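Local coordinates for phytoene synthase (Enterococcus hirae, PDB 5IYS), which probably condenses two farnesyl diphosphate molecules into a 30-carbon carotenoid precursor, with magnesium ions holding the diphosphates, as dehydrosqualene synthases do, at residues K82-D86 with P87-A91; V174-D177 with Y178-G181; F193-A196 with T197-K201. All blocks are in the same frame, centred on the assembly; numbering follows the deposited sequence.

All three contacts are local, each within one continuous stretch of a mainly helical terpenoid-synthase fold without strands. Contact 1 begins a helix and contact 2 ends one; contact 3 follows a helix end with a 3-10 turn. Each is partly buried. Contact 1 relies on polar capping bonds and a proline over a tryptophan. Contact 2 is mainly backbone bonding and lies nearest the magnesium and diphosphate site. Contact 3 mixes backbone bonding with apolar packing round a methionine. Contacts 2 and 3 meet at helix 174-179, where V174 and Y178 touch T197, L200 and K201. Contact 1, on helix 87-98, is distant from both.

Contact 1 (K82-D86 with P87-A91); sequences KVPND and PVWRA
D86 is the N-cap of helix 87-98, which starts at P87 after the loop from helix 65-80. The D86 carboxylate turns back over the first turn. D86 OD1 accepts from W89 N at 3.3 Å, a nearly straight bond met on the anti side of the carboxylate, 33° out of its plane. D86 OD1 also takes a weak, bent bond from V88 N at 2.8 Å. The anti setting of CG to the backbone N (chi1 164°) brings OD1 to these amides. The main chain adds R90 N to D86 O at 2.8 Å. With R90 bent at chi3 (-49°), its guanidinium lies with one face over D86 C. R90 NH1 gives a hydrogen bond to N85 OD1 at 2.9 Å. The bond lies close to the guanidinium plane but above the amide carbonyl plane, and the two planes are almost perpendicular. P84 covers one face of the W89 indole. P84 CG sits 4.0 Å from the centroid of the W89 five-membered ring in a CH-pi contact, and P84 CB meets W89 CD1 at 3.7 Å. Further out, D86 OD2 pairs with R54, R90 NH2 with D15 and W89 NE1 with Q74. One carboxylate thus serves two tasks: OD1 caps the helix start, chiefly via W89 N and weakly via V88 N, while OD2 ties that start to helix 39-60. Its negative charge would also suit the helix dipole.

Contact 2 (V174-D177 with Y178-G181); sequences VGED and YQMG
E176 and Q179 lie side by side at the C-terminal end of helix 174-179, pointing the same way. E176 CG lies loosely 4.1 Å from Q179 OE1, and the carboxylate and amide planes are about 47° apart. E176 OE2 has a weak hydrogen bond from D265 N. Q179 CG lies 3.4 Å from G175 O. M180 puts CG beside its backbone N (chi1 -68°), and M180 CG packs 3.2 Å from E176 O. Y178 differs: CG is anti to the backbone N (chi1 -177°), and the ring leads away toward K201. The D177 carboxylate leaves the helix on another course, to within about 4 Å, nearest atoms, of a bound magnesium ion. Main-chain bonds hold the turn, Y178 N to V174 O and Q179 N to G175 O, both 3.0 Å. M180 N bonds to D177 O at 2.8 Å, from above the carbonyl plane, and only weakly to E176 O. G181, with positive phi, ends the helix in a Schellman motif. The helix end is therefore secured mainly by its own amides and carbonyls. The D177 carboxylate takes no part in these bonds. It lies near N169 and D173, magnesium-binding positions, although D173 carries no metal in this chain.

Contact 3 (F193-A196 with T197-K201); sequences FGVA and TTMLK
V195, A196 and M199 form a local contact that mixes backbone bonding with apolar packing round M199, in the loop between helices 187-193 and 207-227. G194 closes the first helix with positive phi in a Schellman motif. The chain then runs extended through V195 and A196 and turns into the 3-10 segment 197-200. M199 folds back along this extended part. Its CG stands beside its own backbone N (chi1 -52°), and the chain beyond is extended, which carries the thioether alongside the backbone of V195 and A196. M199 SD lies 3.9 Å from V195 CG1, and the two side chains meet at a slant. The methyl carbon M199 CE reaches 3.7 Å from G194 O. A196 N gives a weak but fairly straight hydrogen bond to M199 SD at 3.7 Å. A196 O in turn accepts from M199 N at 2.8 Å, with the donor 47° above the carbonyl plane. M199 thus holds A196 by one firm amide bond and one weak bond to sulfur. V195 CG1 also meets L200 CD2 at 4.3 Å, which joins the extended part to the last residue of the 3-10 segment. Within that segment, L200 N bonds to T197 O at 3.0 Å. The side chains then spread to several neighbours. F193 and V195 pack on L212 of helix 207-227. M199 touches Q206, just ahead of that helix. L200 turns to I183 and L185, and to V174 and Y178 of helix 174-179. T197 OG1 has a weak hydrogen bond with Y178 OH. The loop thereby joins helix 174-179 to helix 207-227 at the periphery of the chain.

Contact 1 (K82-D86 with P87-A91)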
loop_
_atom_site.group_PDB
_atom_site.type_symbol
_atom_site.label_atom_id
_atom_site.label_comp_id
_atom_site.label_asym_id
_atom_site.label_seq_id
_atom_site.Cartn_x
_atom_site.Cartn_y
_atom_site.Cartn_z
ATOM N N LYS A 82 10.673 -2.738 24.681
ATOM C CA LYS A 82 9.525 -2.799 25.616
ATOM C C LYS A 82 8.212 -2.916 24.847
ATOM O O LYS A 82 7.736 -1.925 24.283
ATOM C CB LYS A 82 9.488 -1.527 26.470
ATOM C CG LYS A 82 10.660 -1.404 27.441
ATOM C CD LYS A 82 10.906 0.024 27.887
ATOM C CE LYS A 82 12.173 0.614 27.279
ATOM N NZ LYS A 82 12.733 1.747 28.086
ATOM N N VAL A 83 7.714 -4.143 24.687
ATOM C CA VAL A 83 6.528 -4.402 23.867
ATOM C C VAL A 83 5.239 -3.864 24.505
ATOM O O VAL A 83 4.839 -4.335 25.569
ATOM C CB VAL A 83 6.361 -5.931 23.633
ATOM C CG1 VAL A 83 5.140 -6.210 22.775
ATOM C CG2 VAL A 83 7.635 -6.492 22.942
ATOM N N PRO A 84 4.536 -2.937 23.830
ATOM C CA PRO A 84 3.252 -2.475 24.341
ATOM C C PRO A 84 2.278 -3.629 24.515
ATOM O O PRO A 84 2.314 -4.603 23.752
ATOM C CB PRO A 84 2.759 -1.546 23.230
ATOM C CG PRO A 84 4.027 -1.016 22.652
ATOM C CD PRO A 84 4.877 -2.256 22.569
ATOM N N ASN A 85 1.433 -3.562 25.539
ATOM C CA ASN A 85 0.620 -4.749 25.857
ATOM C C ASN A 85 -0.713 -4.527 25.142
ATOM O O ASN A 85 -1.605 -3.883 25.694
ATOM C CB ASN A 85 0.438 -4.900 27.376
ATOM C CG ASN A 85 0.091 -6.321 27.796
ATOM O OD1 ASN A 85 -0.057 -7.227 26.969
ATOM N ND2 ASN A 85 0.021 -6.534 29.107
ATOM N N ASP A 86 -0.767 -4.920 23.865
ATOM C CA ASP A 86 -1.772 -4.470 22.892
ATOM C C ASP A 86 -1.719 -5.493 21.739
ATOM O O ASP A 86 -0.631 -5.908 21.371
ATOM C CB ASP A 86 -1.344 -3.091 22.357
ATOM C CG ASP A 86 -2.071 -2.693 21.070
ATOM O OD1 ASP A 86 -1.986 -3.389 20.030
ATOM O OD2 ASP A 86 -2.671 -1.605 21.066
ATOM N N PRO A 87 -2.875 -5.952 21.240
ATOM C CA PRO A 87 -2.892 -7.108 20.332
ATOM C C PRO A 87 -1.976 -6.947 19.120
ATOM O O PRO A 87 -1.349 -7.921 18.707
ATOM C CB PRO A 87 -4.344 -7.199 19.850
ATOM C CG PRO A 87 -5.066 -6.027 20.434
ATOM C CD PRO A 87 -4.216 -5.390 21.486
ATOM N N VAL A 88 -2.019 -5.769 18.494
ATOM C CA VAL A 88 -1.250 -5.520 17.289
ATOM C C VAL A 88 0.226 -5.536 17.604
ATOM O O VAL A 88 1.000 -6.192 16.922
ATOM C CB VAL A 88 -1.646 -4.187 16.612
ATOM C CG1 VAL A 88 -0.727 -3.878 15.415
ATOM C CG2 VAL A 88 -3.073 -4.257 16.109
ATOM N N TRP A 89 0.595 -4.949 18.734
ATOM C CA TRP A 89 2.001 -4.910 19.133
ATOM C C TRP A 89 2.506 -6.265 19.610
ATOM O O TRP A 89 3.628 -6.646 19.276
ATOM C CB TRP A 89 2.228 -3.847 20.222
ATOM C CG TRP A 89 2.178 -2.449 19.663
ATOM C CD1 TRP A 89 1.224 -1.510 19.899
ATOM C CD2 TRP A 89 3.093 -1.868 18.713
ATOM N NE1 TRP A 89 1.511 -0.355 19.209
ATOM C CE2 TRP A 89 2.639 -0.561 18.445
ATOM C CE3 TRP A 89 4.234 -2.339 18.051
ATOM C CZ2 TRP A 89 3.342 0.315 17.602
ATOM C CZ3 TRP A 89 4.920 -1.489 17.191
ATOM C CH2 TRP A 89 4.451 -0.183 16.944
ATOM N N ARG A 90 1.625 -7.056 20.228
ATOM C CA ARG A 90 2.002 -8.414 20.654
ATOM C C ARG A 90 2.205 -9.336 19.435
ATOM O O ARG A 90 3.209 -10.075 19.347
ATOM C CB ARG A 90 0.979 -9.027 21.627
ATOM C CG ARG A 90 1.090 -8.473 23.085
ATOM C CD ARG A 90 0.154 -9.196 24.018
ATOM N NE ARG A 90 -1.202 -9.283 23.489
ATOM C CZ ARG A 90 -2.239 -8.591 23.958
ATOM N NH1 ARG A 90 -2.073 -7.790 24.997
ATOM N NH2 ARG A 90 -3.447 -8.719 23.406
ATOM N N ALA A 91 1.310 -9.230 18.457
ATOM C CA ALA A 91 1.504 -9.982 17.200
ATOM C C ALA A 91 2.784 -9.516 16.510
ATOM O O ALA A 91 3.595 -10.337 16.066
ATOM C CB ALA A 91 0.290 -9.769 16.256
#

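Contact 2 (V174-D177 with Y178-G181)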
loop_
_atom_site.group_PDB
_atom_site.type_symbol
_atom_site.label_atom_id
_atom_site.label_comp_id
_atom_site.label_asym_id
_atom_site.label_seq_id
_atom_site.Cartn_x
_atom_site.Cartn_y
_atom_site.Cartn_z
ATOM N N VAL A 174 -9.272 10.307 -7.427
ATOM C CA VAL A 174 -9.106 11.743 -7.607
ATOM C C VAL A 174 -10.320 12.540 -7.095
ATOM O O VAL A 174 -10.172 13.535 -6.378
ATOM C CB VAL A 174 -8.803 12.101 -9.057
ATOM C CG1 VAL A 174 -8.853 13.608 -9.246
ATOM C CG2 VAL A 174 -7.448 11.530 -9.489
ATOM N N GLY A 175 -11.524 12.102 -7.442
ATOM C CA GLY A 175 -12.721 12.881 -7.102
ATOM C C GLY A 175 -13.045 12.924 -5.619
ATOM O O GLY A 175 -13.319 14.000 -5.065
ATOM N N GLU A 176 -13.055 11.751 -4.990
ATOM C CA GLU A 176 -13.297 11.615 -3.548
ATOM C C GLU A 176 -12.229 12.382 -2.770
ATOM O O GLU A 176 -12.548 13.105 -1.820
ATOM C CB GLU A 176 -13.336 10.138 -3.120
ATOM C CG GLU A 176 -14.764 9.553 -2.981
ATOM C CD GLU A 176 -14.982 8.224 -3.715
ATOM O OE1 GLU A 176 -14.167 7.290 -3.519
ATOM O OE2 GLU A 176 -15.991 8.082 -4.454
ATOM N N ASP A 177 -10.983 12.322 -3.239
ATOM C CA ASP A 177 -9.893 13.058 -2.569
ATOM C C ASP A 177 -10.161 14.568 -2.601
ATOM O O ASP A 177 -10.097 15.252 -1.572
ATOM C CB ASP A 177 -8.546 12.755 -3.223
ATOM C CG ASP A 177 -7.956 11.419 -2.772
ATOM O OD1 ASP A 177 -8.446 10.876 -1.768
ATOM O OD2 ASP A 177 -7.032 10.904 -3.437
ATOM N N TYR A 178 -10.445 15.084 -3.794
ATOM C CA TYR A 178 -10.672 16.516 -3.942
ATOM C C TYR A 178 -11.821 16.974 -3.051
ATOM O O TYR A 178 -11.775 18.073 -2.481
ATOM C CB TYR A 178 -10.974 16.894 -5.391
ATOM C CG TYR A 178 -11.146 18.389 -5.567
ATOM C CD1 TYR A 178 -10.061 19.245 -5.471
ATOM C CD2 TYR A 178 -12.399 18.944 -5.790
ATOM C CE1 TYR A 178 -10.221 20.608 -5.612
ATOM C CE2 TYR A 178 -12.567 20.308 -5.934
ATOM C CZ TYR A 178 -11.472 21.131 -5.850
ATOM O OH TYR A 178 -11.629 22.493 -5.993
ATOM N N GLN A 179 -12.881 16.171 -3.010
ATOM C CA GLN A 179 -14.041 16.454 -2.165
ATOM C C GLN A 179 -13.590 16.679 -0.736
ATOM O O GLN A 179 -14.233 17.412 0.012
ATOM C CB GLN A 179 -15.007 15.274 -2.151
ATOM C CG GLN A 179 -15.970 15.217 -3.316
ATOM C CD GLN A 179 -17.026 14.137 -3.134
ATOM O OE1 GLN A 179 -16.779 13.098 -2.511
ATOM N NE2 GLN A 179 -18.203 14.361 -3.713
ATOM N N MET A 180 -12.506 16.006 -0.362
ATOM C CA MET A 180 -12.026 15.971 1.006
ATOM C C MET A 180 -11.043 17.099 1.258
ATOM O O MET A 180 -10.535 17.233 2.364
ATOM C CB MET A 180 -11.318 14.645 1.292
ATOM C CG MET A 180 -12.222 13.424 1.304
ATOM S SD MET A 180 -13.702 13.618 2.323
ATOM C CE MET A 180 -14.596 12.120 1.887
ATOM N N GLY A 181 -10.746 17.875 0.224
ATOM C CA GLY A 181 -9.718 18.905 0.324
ATOM C C GLY A 181 -8.304 18.476 -0.035
ATOM O O GLY A 181 -7.334 19.222 0.180
#

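Contact 3 (F193-A196 with T197-K201)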
loop_
_atom_site.group_PDB
_atom_site.type_symbol
_atom_site.label_atom_id
_atom_site.label_comp_id
_atom_site.label_asym_id
_atom_site.label_seq_id
_atom_site.Cartn_x
_atom_site.Cartn_y
_atom_site.Cartn_z
ATOM N N PHE A 193 -0.242 19.871 -18.278
ATOM C CA PHE A 193 -1.327 19.292 -19.061
ATOM C C PHE A 193 -2.519 20.242 -19.184
ATOM O O PHE A 193 -3.518 19.905 -19.811
ATOM C CB PHE A 193 -1.755 17.923 -18.506
ATOM C CG PHE A 193 -0.714 16.847 -18.680
ATOM C CD1 PHE A 193 -0.540 16.220 -19.908
ATOM C CD2 PHE A 193 0.163 16.543 -17.646
ATOM C CE1 PHE A 193 0.464 15.260 -20.096
ATOM C CE2 PHE A 193 1.168 15.607 -17.823
ATOM C CZ PHE A 193 1.305 14.940 -19.027
ATOM N N GLY A 194 -2.421 21.410 -18.559
ATOM C CA GLY A 194 -3.505 22.390 -18.582
ATOM C C GLY A 194 -4.775 21.918 -17.897
ATOM O O GLY A 194 -5.872 22.051 -18.438
ATOM N N VAL A 195 -4.620 21.335 -16.710
ATOM C CA VAL A 195 -5.756 20.960 -15.875
ATOM C C VAL A 195 -6.052 22.056 -14.865
ATOM O O VAL A 195 -5.160 22.526 -14.174
ATOM C CB VAL A 195 -5.486 19.646 -15.092
ATOM C CG1 VAL A 195 -6.690 19.306 -14.210
ATOM C CG2 VAL A 195 -5.212 18.517 -16.079
ATOM N N ALA A 196 -7.324 22.413 -14.745
ATOM C CA ALA A 196 -7.761 23.354 -13.720
ATOM C C ALA A 196 -8.402 22.533 -12.625
ATOM O O ALA A 196 -8.986 21.480 -12.906
ATOM C CB ALA A 196 -8.777 24.340 -14.301
ATOM N N THR A 197 -8.285 22.995 -11.384
ATOM C CA THR A 197 -8.694 22.147 -10.273
ATOM C C THR A 197 -10.203 21.934 -10.334
ATOM O O THR A 197 -10.747 20.979 -9.780
ATOM C CB THR A 197 -8.249 22.680 -8.890
ATOM O OG1 THR A 197 -9.286 23.498 -8.336
ATOM C CG2 THR A 197 -6.948 23.469 -8.974
ATOM N N THR A 198 -10.867 22.794 -11.094
ATOM C CA THR A 198 -12.298 22.679 -11.287
ATOM C C THR A 198 -12.669 21.385 -12.011
ATOM O O THR A 198 -13.732 20.808 -11.795
ATOM C CB THR A 198 -12.823 23.906 -12.052
ATOM O OG1 THR A 198 -14.125 24.234 -11.555
ATOM C CG2 THR A 198 -12.879 23.642 -13.554
ATOM N N MET A 199 -11.758 20.902 -12.844
ATOM C CA MET A 199 -11.996 19.668 -13.578
ATOM C C MET A 199 -12.063 18.453 -12.642
ATOM O O MET A 199 -12.447 17.358 -13.066
ATOM C CB MET A 199 -10.877 19.457 -14.599
ATOM C CG MET A 199 -10.608 20.640 -15.509
ATOM S SD MET A 199 -9.426 20.222 -16.811
ATOM C CE MET A 199 -9.474 21.766 -17.747
ATOM N N LEU A 200 -11.642 18.643 -11.393
ATOM C CA LEU A 200 -11.448 17.536 -10.460
ATOM C C LEU A 200 -12.760 17.146 -9.794
ATOM O O LEU A 200 -12.823 16.135 -9.102
ATOM C CB LEU A 200 -10.417 17.875 -9.382
ATOM C CG LEU A 200 -8.991 18.214 -9.810
ATOM C CD1 LEU A 200 -8.069 18.278 -8.581
ATOM C CD2 LEU A 200 -8.472 17.210 -10.848
ATOM N N LYS A 201 -13.805 17.936 -10.015
ATOM C CA LYS A 201 -15.094 17.654 -9.378
ATOM C C LYS A 201 -16.132 17.094 -10.340
ATOM O O LYS A 201 -17.252 16.782 -9.935
ATOM C CB LYS A 201 -15.649 18.883 -8.647
ATOM C CG LYS A 201 -15.787 20.137 -9.506
ATOM C CD LYS A 201 -16.286 21.328 -8.684
ATOM C CE LYS A 201 -15.164 21.976 -7.879
ATOM N NZ LYS A 201 -15.653 22.649 -6.636
#